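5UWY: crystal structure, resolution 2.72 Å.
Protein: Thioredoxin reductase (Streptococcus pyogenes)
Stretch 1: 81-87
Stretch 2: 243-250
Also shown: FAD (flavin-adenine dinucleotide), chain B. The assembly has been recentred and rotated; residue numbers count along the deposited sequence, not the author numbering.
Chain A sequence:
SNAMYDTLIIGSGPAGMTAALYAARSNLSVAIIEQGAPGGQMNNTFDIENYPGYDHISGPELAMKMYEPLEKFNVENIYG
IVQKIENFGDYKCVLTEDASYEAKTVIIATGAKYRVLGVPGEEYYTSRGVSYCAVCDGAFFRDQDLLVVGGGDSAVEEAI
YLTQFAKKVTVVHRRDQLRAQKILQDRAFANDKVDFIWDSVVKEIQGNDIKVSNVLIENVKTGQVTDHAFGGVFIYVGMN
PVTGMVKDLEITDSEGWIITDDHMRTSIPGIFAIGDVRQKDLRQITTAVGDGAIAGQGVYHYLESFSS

Stretch 1 81-87: IVQKIEN
Stretch 2 243-250: TGMVKDLE

Contacts between segments distant in sequence often combine a small apolar centre with one backbone link and a looser charged margin, and this thioredoxin reductase offers a compact example, burying 365 Å² over both sides. At its centre lies M245, a selenomethionine whose CA-to-CB bond points toward the other stretch while the end of the chain leads away (chi1 p, chi2 m, chi3 m). Its CG packs 3.7 Å from CG1 of V82 (chi1 t) and 4.1 Å from CD1 of I85 (chi1 m, chi2 t); CD1 of I85 also lies 4.3 Å from CG1 of V246 (chi1 m). L249 (m, p) points toward the strand and sets its CD1 3.1 Å from the carbonyl O of I85, a tight approach of methyl to backbone.

The backbone register places the CA atoms of K84 and M245 4.4 Å apart and those of I85 and V246 6.2 Å apart. I85, extended at phi/psi -126/118, donates a weak hydrogen bond from its N to O of M245 (3.3 Å, 134°), while CA of M245 makes a CA-H...O contact with O of Q83 at 3.4 Å. M245 itself sits at -93/14. Beyond it, residues 247-249 have helical phi/psi without regular helical bonding, although N of L249 bonds to O of V246 at 3.3 Å.

V82 also faces the cofactor: its N donates to N1A of FAD (3.1 Å), and N6A of FAD returns a weak bond to O of V82 (3.3 Å).

At the polar edge, K84 runs out all-trans, yet its NZ stays 4.4 Å from OD1 of D248 (chi1 m), beyond a salt bridge. E86 (m, m) brings OE2 within 3.8 Å of OD2 of D248, a pairing of like charges, and 3.5 Å from CB of D248.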

ATOM      1  N   ILE A  81      17.933 -18.558  -8.073  1.00 54.84           N
ATOM      2  CA  ILE A  81      16.885 -19.231  -7.312  1.00 57.38           C
ATOM      3  C   ILE A  81      17.443 -19.494  -5.917  1.00 51.63           C
ATOM      4  O   ILE A  81      18.303 -20.367  -5.738  1.00 56.93           O
ATOM      5  CB  ILE A  81      16.412 -20.524  -7.994  1.00 64.93           C
ATOM      6  CG1 ILE A  81      16.223 -20.289  -9.493  1.00 62.82           C
ATOM      7  CG2 ILE A  81      15.112 -21.015  -7.365  1.00 71.77           C
ATOM      8  CD1 ILE A  81      16.570 -21.474 -10.359  1.00 57.45           C
ATOM      9  N   VAL A  82      16.959 -18.732  -4.936  1.00 57.00           N
ATOM     10  CA  VAL A  82      17.530 -18.757  -3.596  1.00 55.70           C
ATOM     11  C   VAL A  82      17.176 -20.074  -2.918  1.00 50.93           C
ATOM     12  O   VAL A  82      16.002 -20.455  -2.834  1.00 44.44           O
ATOM     13  CB  VAL A  82      17.042 -17.557  -2.778  1.00 40.89           C
ATOM     14  CG1 VAL A  82      17.586 -17.618  -1.355  1.00 39.90           C
ATOM     15  CG2 VAL A  82      17.461 -16.263  -3.447  1.00 40.32           C
ATOM     16  N   GLN A  83      18.196 -20.782  -2.440  1.00 46.96           N
ATOM     17  CA  GLN A  83      18.002 -22.029  -1.716  1.00 48.16           C
ATOM     18  C   GLN A  83      18.068 -21.859  -0.209  1.00 46.30           C
ATOM     19  O   GLN A  83      17.394 -22.599   0.515  1.00 49.01           O
ATOM     20  CB  GLN A  83      19.044 -23.069  -2.144  1.00 56.61           C
ATOM     21  CG  GLN A  83      18.526 -24.099  -3.129  1.00 68.12           C
ATOM     22  CD  GLN A  83      18.598 -23.613  -4.559  1.00 83.87           C
ATOM     23  OE1 GLN A  83      19.516 -22.880  -4.929  1.00 92.78           O
ATOM     24  NE2 GLN A  83      17.629 -24.015  -5.374  1.00 80.46           N
ATOM     25  N   LYS A  84      18.856 -20.906   0.283  1.00 44.94           N
ATOM     26  CA  LYS A  84      19.002 -20.739   1.720  1.00 49.60           C
ATOM     27  C   LYS A  84      19.421 -19.301   2.003  1.00 57.86           C
ATOM     28  O   LYS A  84      20.166 -18.692   1.228  1.00 68.64           O
ATOM     29  CB  LYS A  84      20.034 -21.719   2.301  1.00 50.57           C
ATOM     30  CG  LYS A  84      19.877 -21.977   3.805  1.00 61.01           C
ATOM     31  CD  LYS A  84      21.089 -22.691   4.394  1.00 75.46           C
ATOM     32  CE  LYS A  84      20.858 -23.102   5.844  1.00 75.09           C
ATOM     33  NZ  LYS A  84      22.056 -23.783   6.413  1.00 73.90           N
ATOM     34  N   ILE A  85      18.912 -18.753   3.107  1.00 53.26           N
ATOM     35  CA  ILE A  85      19.334 -17.454   3.629  1.00 49.44           C
ATOM     36  C   ILE A  85      19.746 -17.674   5.077  1.00 49.20           C
ATOM     37  O   ILE A  85      18.920 -18.090   5.895  1.00 54.19           O
ATOM     38  CB  ILE A  85      18.218 -16.394   3.546  1.00 42.38           C
ATOM     39  CG1 ILE A  85      17.960 -15.975   2.101  1.00 54.18           C
ATOM     40  CG2 ILE A  85      18.557 -15.178   4.402  1.00 31.94           C
ATOM     41  CD1 ILE A  85      16.555 -15.451   1.862  1.00 52.07           C
ATOM     42  N   GLU A  86      21.009 -17.420   5.400  1.00 49.37           N
ATOM     43  CA  GLU A  86      21.468 -17.646   6.764  1.00 57.98           C
ATOM     44  C   GLU A  86      21.906 -16.346   7.418  1.00 51.40           C
ATOM     45  O   GLU A  86      22.409 -15.430   6.761  1.00 50.15           O
ATOM     46  CB  GLU A  86      22.603 -18.670   6.830  1.00 78.17           C
ATOM     47  CG  GLU A  86      22.084 -20.077   6.997  1.00100.10           C
ATOM     48  CD  GLU A  86      20.943 -20.147   8.005  1.00112.16           C
ATOM     49  OE1 GLU A  86      21.108 -19.685   9.150  1.00111.42           O
ATOM     50  OE2 GLU A  86      19.855 -20.621   7.620  1.00114.94           O
ATOM     51  N   ASN A  87      21.706 -16.285   8.729  1.00 51.46           N
ATOM     52  CA  ASN A  87      21.904 -15.078   9.514  1.00 53.90           C
ATOM     53  C   ASN A  87      23.221 -15.161  10.278  1.00 52.99           C
ATOM     54  O   ASN A  87      23.586 -16.220  10.801  1.00 61.10           O
ATOM     55  CB  ASN A  87      20.735 -14.881  10.487  1.00 43.69           C
ATOM     56  CG  ASN A  87      20.927 -13.693  11.398  1.00 49.42           C
ATOM     57  OD1 ASN A  87      21.537 -12.695  11.012  1.00 56.23           O
ATOM     58  ND2 ASN A  87      20.400 -13.787  12.613  1.00 47.60           N
ATOM     59  N   THR A 243       8.454 -20.355   0.825  1.00 45.56           N
ATOM     60  CA  THR A 243       9.278 -20.188   2.017  1.00 56.19           C
ATOM     61  C   THR A 243      10.175 -21.398   2.246  1.00 61.96           C
ATOM     62  O   THR A 243      10.549 -21.694   3.385  1.00 66.86           O
ATOM     63  CB  THR A 243       8.415 -19.929   3.251  1.00 50.19           C
ATOM     64  OG1 THR A 243       7.346 -20.882   3.297  1.00 49.87           O
ATOM     65  CG2 THR A 243       7.843 -18.520   3.212  1.00 50.65           C
ATOM     66  N   GLY A 244      10.531 -22.107   1.174  1.00 51.22           N
ATOM     67  CA  GLY A 244      11.445 -23.224   1.317  1.00 50.77           C
ATOM     68  C   GLY A 244      12.841 -22.800   1.721  1.00 51.35           C
ATOM     69  O   GLY A 244      13.565 -23.567   2.362  1.00 57.48           O
HETATM   70  N   MSE A 245      13.237 -21.579   1.371  1.00 46.57           N
HETATM   71  CA  MSE A 245      14.597 -21.126   1.632  1.00 43.19           C
HETATM   72  C   MSE A 245      14.741 -20.382   2.961  1.00 52.64           C
HETATM   73  O   MSE A 245      15.761 -19.737   3.207  1.00 67.16           O
HETATM   74  CB  MSE A 245      15.103 -20.249   0.473  1.00 42.84           C
HETATM   75  CG  MSE A 245      14.607 -18.800   0.424  1.00 63.72           C
HETATM   76 SE   MSE A 245      12.730 -18.484   0.842  0.56 63.80          SE
HETATM   77  CE  MSE A 245      11.942 -19.211  -0.780  1.00 42.71           C
ATOM     78  N   VAL A 246      13.730 -20.482   3.825  1.00 39.29           N
ATOM     79  CA  VAL A 246      13.800 -19.881   5.155  1.00 37.59           C
ATOM     80  C   VAL A 246      13.264 -20.852   6.198  1.00 53.98           C
ATOM     81  O   VAL A 246      12.843 -20.439   7.284  1.00 49.47           O
ATOM     82  CB  VAL A 246      13.036 -18.545   5.217  1.00 34.11           C
ATOM     83  CG1 VAL A 246      13.749 -17.495   4.395  1.00 33.11           C
ATOM     84  CG2 VAL A 246      11.598 -18.725   4.746  1.00 37.29           C
ATOM     85  N   LYS A 247      13.275 -22.148   5.876  1.00 58.59           N
ATOM     86  CA  LYS A 247      12.824 -23.147   6.839  1.00 53.43           C
ATOM     87  C   LYS A 247      13.701 -23.153   8.085  1.00 52.60           C
ATOM     88  O   LYS A 247      13.208 -23.409   9.190  1.00 49.05           O
ATOM     89  CB  LYS A 247      12.816 -24.534   6.196  1.00 52.28           C
ATOM     90  N   ASP A 248      14.992 -22.852   7.928  1.00 63.57           N
ATOM     91  CA  ASP A 248      15.949 -22.920   9.025  1.00 74.75           C
ATOM     92  C   ASP A 248      15.776 -21.800  10.042  1.00 69.22           C
ATOM     93  O   ASP A 248      16.342 -21.892  11.137  1.00 67.11           O
ATOM     94  CB  ASP A 248      17.373 -22.868   8.470  1.00 90.28           C
ATOM     95  CG  ASP A 248      17.525 -23.645   7.178  1.00 99.25           C
ATOM     96  OD1 ASP A 248      17.865 -24.845   7.237  1.00 99.61           O
ATOM     97  OD2 ASP A 248      17.291 -23.053   6.102  1.00 98.14           O
ATOM     98  N   LEU A 249      15.009 -20.761   9.720  1.00 63.35           N
ATOM     99  CA  LEU A 249      15.064 -19.507  10.458  1.00 54.32           C
ATOM    100  C   LEU A 249      13.940 -19.338  11.471  1.00 58.81           C
ATOM    101  O   LEU A 249      13.992 -18.394  12.267  1.00 57.66           O
ATOM    102  CB  LEU A 249      15.057 -18.324   9.480  1.00 45.87           C
ATOM    103  CG  LEU A 249      16.313 -18.087   8.633  1.00 55.60           C
ATOM    104  CD1 LEU A 249      16.482 -19.146   7.550  1.00 65.09           C
ATOM    105  CD2 LEU A 249      16.291 -16.695   8.014  1.00 48.28           C
ATOM    106  N   GLU A 250      12.935 -20.218  11.462  1.00 65.87           N
ATOM    107  CA  GLU A 250      11.829 -20.174  12.423  1.00 65.34           C
ATOM    108  C   GLU A 250      11.104 -18.830  12.387  1.00 57.83           C
ATOM    109  O   GLU A 250      10.696 -18.291  13.418  1.00 61.16           O
ATOM    110  CB  GLU A 250      12.312 -20.492  13.839  1.00 68.15           C
ATOM    111  CG  GLU A 250      12.786 -21.922  14.023  1.00 87.18           C
ATOM    112  CD  GLU A 250      13.648 -22.094  15.258  1.00103.01           C
ATOM    113  OE1 GLU A 250      14.890 -22.052  15.127  1.00109.36           O
ATOM    114  OE2 GLU A 250      13.086 -22.271  16.359  1.00105.80           O
TER
HETATM  115  PA  FAD B 401       4.677 -12.291  -6.109  1.00 80.49           P
HETATM  116  O1A FAD B 401       4.494 -11.254  -7.157  1.00 81.20           O
HETATM  117  O2A FAD B 401       3.853 -13.572  -6.271  1.00 70.56           O
HETATM  118  O5B FAD B 401       6.174 -12.709  -5.993  1.00 80.47           O
HETATM  119  C5B FAD B 401       6.671 -13.884  -6.664  1.00 82.82           C
HETATM  120  C4B FAD B 401       8.069 -13.627  -7.155  1.00 83.00           C
HETATM  121  O4B FAD B 401       9.011 -14.316  -6.299  1.00 83.74           O
HETATM  122  C3B FAD B 401       8.343 -14.103  -8.585  1.00 82.40           C
HETATM  123  O3B FAD B 401       9.017 -13.105  -9.346  1.00 84.03           O
HETATM  124  C2B FAD B 401       9.194 -15.358  -8.377  1.00 80.80           C
HETATM  125  O2B FAD B 401      10.080 -15.562  -9.474  1.00 76.36           O
HETATM  126  C1B FAD B 401       9.953 -14.975  -7.109  1.00 83.60           C
HETATM  127  N9A FAD B 401      10.521 -16.099  -6.364  1.00 77.78           N
HETATM  128  C8A FAD B 401       9.855 -17.046  -5.629  1.00 79.78           C
HETATM  129  N7A FAD B 401      10.635 -17.938  -5.064  1.00 82.94           N
HETATM  130  C5A FAD B 401      11.905 -17.546  -5.454  1.00 78.94           C
HETATM  131  C6A FAD B 401      13.183 -18.078  -5.186  1.00 67.92           C
HETATM  132  N6A FAD B 401      13.392 -19.160  -4.435  1.00 63.97           N
HETATM  133  N1A FAD B 401      14.248 -17.445  -5.730  1.00 63.94           N
HETATM  134  C2A FAD B 401      14.042 -16.362  -6.482  1.00 63.42           C
HETATM  135  N3A FAD B 401      12.888 -15.773  -6.798  1.00 69.04           N
HETATM  136  C4A FAD B 401      11.854 -16.419  -6.250  1.00 76.45           C
HETATM  137  N1  FAD B 401      -3.580  -8.529  -8.174  1.00108.00           N
HETATM  138  C2  FAD B 401      -4.390  -7.430  -8.168  1.00 96.75           C
HETATM  139  O2  FAD B 401      -4.082  -6.397  -7.560  1.00 84.60           O
HETATM  140  N3  FAD B 401      -5.587  -7.459  -8.864  1.00 94.67           N
HETATM  141  C4  FAD B 401      -6.080  -8.523  -9.589  1.00 95.24           C
HETATM  142  O4  FAD B 401      -7.161  -8.429 -10.167  1.00 94.45           O
HETATM  143  C4X FAD B 401      -5.215  -9.688  -9.585  1.00104.15           C
HETATM  144  N5  FAD B 401      -5.605 -10.742 -10.245  1.00105.56           N
HETATM  145  C5X FAD B 401      -4.783 -11.855 -10.240  1.00 96.36           C
HETATM  146  C6  FAD B 401      -5.189 -12.988 -10.943  1.00 85.78           C
HETATM  147  C7  FAD B 401      -4.402 -14.132 -10.975  1.00 82.50           C
HETATM  148  C7M FAD B 401      -4.876 -15.336 -11.746  1.00 67.62           C
HETATM  149  C8  FAD B 401      -3.176 -14.150 -10.287  1.00 94.12           C
HETATM  150  C8M FAD B 401      -2.299 -15.374 -10.302  1.00 91.37           C
HETATM  151  C9  FAD B 401      -2.767 -13.020  -9.584  1.00 99.70           C
HETATM  152  C9A FAD B 401      -3.558 -11.876  -9.555  1.00 99.41           C
HETATM  153  N10 FAD B 401      -3.181 -10.719  -8.838  1.00 99.92           N
HETATM  154  C10 FAD B 401      -3.983  -9.598  -8.845  1.00107.03           C
HETATM  155  C1' FAD B 401      -1.890 -10.659  -8.128  1.00 89.55           C
HETATM  156  C2' FAD B 401      -1.996 -10.864  -6.621  1.00 82.94           C
HETATM  157  O2' FAD B 401      -2.282  -9.632  -5.958  1.00 84.75           O
HETATM  158  C3' FAD B 401      -0.664 -11.403  -6.097  1.00 78.54           C
HETATM  159  O3' FAD B 401      -0.893 -11.928  -4.796  1.00 69.64           O
HETATM  160  C4' FAD B 401       0.491 -10.396  -6.027  1.00 68.91           C
HETATM  161  O4' FAD B 401       0.999 -10.155  -7.339  1.00 56.51           O
HETATM  162  C5' FAD B 401       1.614 -10.876  -5.129  1.00 64.35           C
HETATM  163  O5' FAD B 401       2.674  -9.895  -5.114  1.00 57.59           O
HETATM  164  P   FAD B 401       4.027 -10.164  -4.344  1.00 33.30           P
HETATM  165  O1P FAD B 401       3.772 -10.084  -2.837  1.00 37.43           O
HETATM  166  O2P FAD B 401       5.139  -9.294  -4.804  1.00 22.59           O
HETATM  167  O3P FAD B 401       4.349 -11.685  -4.681  1.00 60.77           O